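PDB 2JFT: Ser-thr phosphatase MSPP from Mycobacterium smegmatis, which probably removes phosphate from serine and threonine residues of proteins, as a metal-dependent phosphatase of the PP2C family. Local coordinates for residues G39-H44 with E79-E84. Numbering follows the deposited sequence.
Sequences GARGHH and ELLGDE
R41 and E84 form a salt bridge between the start of helix 42-59 and the turn L81-E84 at the end of helix 63-81. NH1 of R41 gives a hydrogen bond to OE2 of E84 at 2.8 Å, with an N-H...O angle of 156°. The oxygen lies near the guanidinium plane, but the nitrogen meets it from above the carboxylate plane. The two planes stand 84° apart, so this is a single-bond contact and not a side-by-side pair. E84 reaches R41 through a bend at chi2, with its carboxylate against CD of R41. The R41 chain turns at chi3 (58°). The buried side chain of L81 is modelled against one face of the guanidinium, but too close for the detail to be trusted. The guanidinium edge carries the other partners. NE of R41 donates to ND1 of H44 at 3.3 Å, near the plane of the H44 ring and of the guanidinium, while NH2 adds a weak bond to the same nitrogen. NH2 also donates to a water at 3.0 Å, and this water donates to the backbone O of L80 at 3.2 Å. R41 is the N-cap residue of its helix, and its backbone N is hydrogen-bonded to S88 OG. With ND1 of H44 as acceptor, a single ring proton would probably sit on NE2. The E84 carboxylate can balance the arginine charge, and the bonds to NE, NH1 and NH2 probably fix the guanidinium's rotation.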
loop_
_atom_site.group_PDB
_atom_site.type_symbol
_atom_site.label_atom_id
_atom_site.label_comp_id
_atom_site.label_asym_id
_atom_site.label_seq_id
_atom_site.Cartn_x
_atom_site.Cartn_y
_atom_site.Cartn_z
ATOM N N GLY A 39 0.135 -15.155 -5.957
ATOM C CA GLY A 39 0.635 -16.342 -6.584
ATOM C C GLY A 39 1.327 -17.267 -5.643
ATOM O O GLY A 39 1.446 -16.996 -4.426
ATOM N N ALA A 40 1.806 -18.388 -6.146
ATOM C CA ALA A 40 2.384 -19.430 -5.318
ATOM C C ALA A 40 3.605 -18.908 -4.557
ATOM O O ALA A 40 3.925 -19.469 -3.513
ATOM C CB ALA A 40 2.819 -20.624 -6.119
ATOM N N ARG A 41 4.306 -17.933 -5.073
ATOM C CA ARG A 41 5.495 -17.345 -4.463
ATOM C C ARG A 41 5.236 -15.852 -4.142
ATOM O O ARG A 41 6.184 -15.065 -4.066
ATOM C CB ARG A 41 6.746 -17.521 -5.332
ATOM C CG ARG A 41 7.064 -19.022 -5.468
ATOM C CD ARG A 41 8.355 -19.315 -6.140
ATOM N NE ARG A 41 9.564 -18.781 -5.593
ATOM C CZ ARG A 41 10.834 -18.776 -5.983
ATOM N NH1 ARG A 41 11.125 -19.355 -7.152
ATOM N NH2 ARG A 41 11.852 -18.208 -5.306
ATOM N N GLY A 42 3.980 -15.486 -3.894
ATOM C CA GLY A 42 3.665 -14.085 -3.580
ATOM C C GLY A 42 4.390 -13.551 -2.338
ATOM O O GLY A 42 4.736 -12.391 -2.281
ATOM N N HIS A 43 4.644 -14.406 -1.330
ATOM C CA HIS A 43 5.353 -13.959 -0.115
ATOM C C HIS A 43 6.764 -13.584 -0.503
ATOM O O HIS A 43 7.324 -12.597 0.029
ATOM C CB HIS A 43 5.256 -15.011 0.980
ATOM C CG HIS A 43 5.385 -16.465 0.657
ATOM N ND1 HIS A 43 4.534 -17.180 -0.154
ATOM C CD2 HIS A 43 6.327 -17.366 1.043
ATOM C CE1 HIS A 43 4.921 -18.431 -0.242
ATOM N NE2 HIS A 43 6.025 -18.589 0.485
ATOM N N HIS A 44 7.393 -14.364 -1.382
ATOM C CA HIS A 44 8.742 -14.046 -1.831
ATOM C C HIS A 44 8.784 -12.742 -2.582
ATOM O O HIS A 44 9.696 -11.921 -2.441
ATOM C CB HIS A 44 9.269 -15.165 -2.710
ATOM C CG HIS A 44 9.601 -16.382 -1.954
ATOM N ND1 HIS A 44 9.905 -17.494 -2.598
ATOM C CD2 HIS A 44 9.769 -16.665 -0.652
ATOM C CE1 HIS A 44 10.161 -18.458 -1.785
ATOM N NE2 HIS A 44 10.125 -17.951 -0.556
ATOM N N GLU A 79 13.619 -11.262 -11.963
ATOM C CA GLU A 79 14.750 -12.155 -12.105
ATOM C C GLU A 79 14.603 -13.395 -11.254
ATOM O O GLU A 79 14.920 -14.521 -11.686
ATOM C CB GLU A 79 16.048 -11.433 -11.788
ATOM C CG GLU A 79 16.435 -10.365 -12.794
ATOM C CD GLU A 79 17.524 -9.420 -12.297
ATOM O OE1 GLU A 79 17.969 -9.551 -11.119
ATOM O OE2 GLU A 79 17.989 -8.501 -13.028
ATOM N N LEU A 80 14.058 -13.248 -10.049
ATOM C CA LEU A 80 13.965 -14.429 -9.176
ATOM C C LEU A 80 12.759 -15.312 -9.438
ATOM O O LEU A 80 12.854 -16.516 -9.225
ATOM C CB LEU A 80 13.909 -13.922 -7.738
ATOM C CG LEU A 80 15.252 -13.333 -7.262
ATOM C CD1 LEU A 80 14.995 -12.512 -5.987
ATOM C CD2 LEU A 80 16.282 -14.422 -7.085
ATOM N N LEU A 81 11.631 -14.757 -9.897
ATOM C CA LEU A 81 10.382 -15.509 -9.995
ATOM C C LEU A 81 9.892 -15.712 -11.425
ATOM O O LEU A 81 8.968 -16.484 -11.640
ATOM C CB LEU A 81 9.269 -14.803 -9.200
ATOM C CG LEU A 81 9.560 -14.617 -7.707
ATOM C CD1 LEU A 81 8.416 -13.913 -7.006
ATOM C CD2 LEU A 81 9.921 -15.921 -7.032
ATOM N N GLY A 82 10.539 -15.052 -12.399
ATOM C CA GLY A 82 10.009 -15.059 -13.756
ATOM C C GLY A 82 10.078 -16.389 -14.453
ATOM O O GLY A 82 9.391 -16.558 -15.445
ATOM N N ASP A 83 10.834 -17.354 -13.964
ATOM C CA ASP A 83 10.876 -18.653 -14.621
ATOM C C ASP A 83 9.968 -19.685 -13.971
ATOM O O ASP A 83 9.974 -20.855 -14.396
ATOM C CB ASP A 83 12.297 -19.188 -14.708
ATOM C CG ASP A 83 13.090 -18.359 -15.703
ATOM O OD1 ASP A 83 12.489 -18.018 -16.742
ATOM O OD2 ASP A 83 14.284 -18.098 -15.439
ATOM N N GLU A 84 9.177 -19.311 -13.004
ATOM C CA GLU A 84 8.223 -20.234 -12.428
ATOM C C GLU A 84 7.145 -20.573 -13.438
ATOM O O GLU A 84 6.876 -19.826 -14.386
ATOM C CB GLU A 84 7.560 -19.535 -11.231
ATOM C CG GLU A 84 8.541 -19.407 -10.073
ATOM C CD GLU A 84 8.554 -20.671 -9.232
ATOM O OE1 GLU A 84 7.495 -21.373 -9.000
ATOM O OE2 GLU A 84 9.652 -21.017 -8.787
HETATM O O HOH W 1 14.381 -18.120 -6.864
#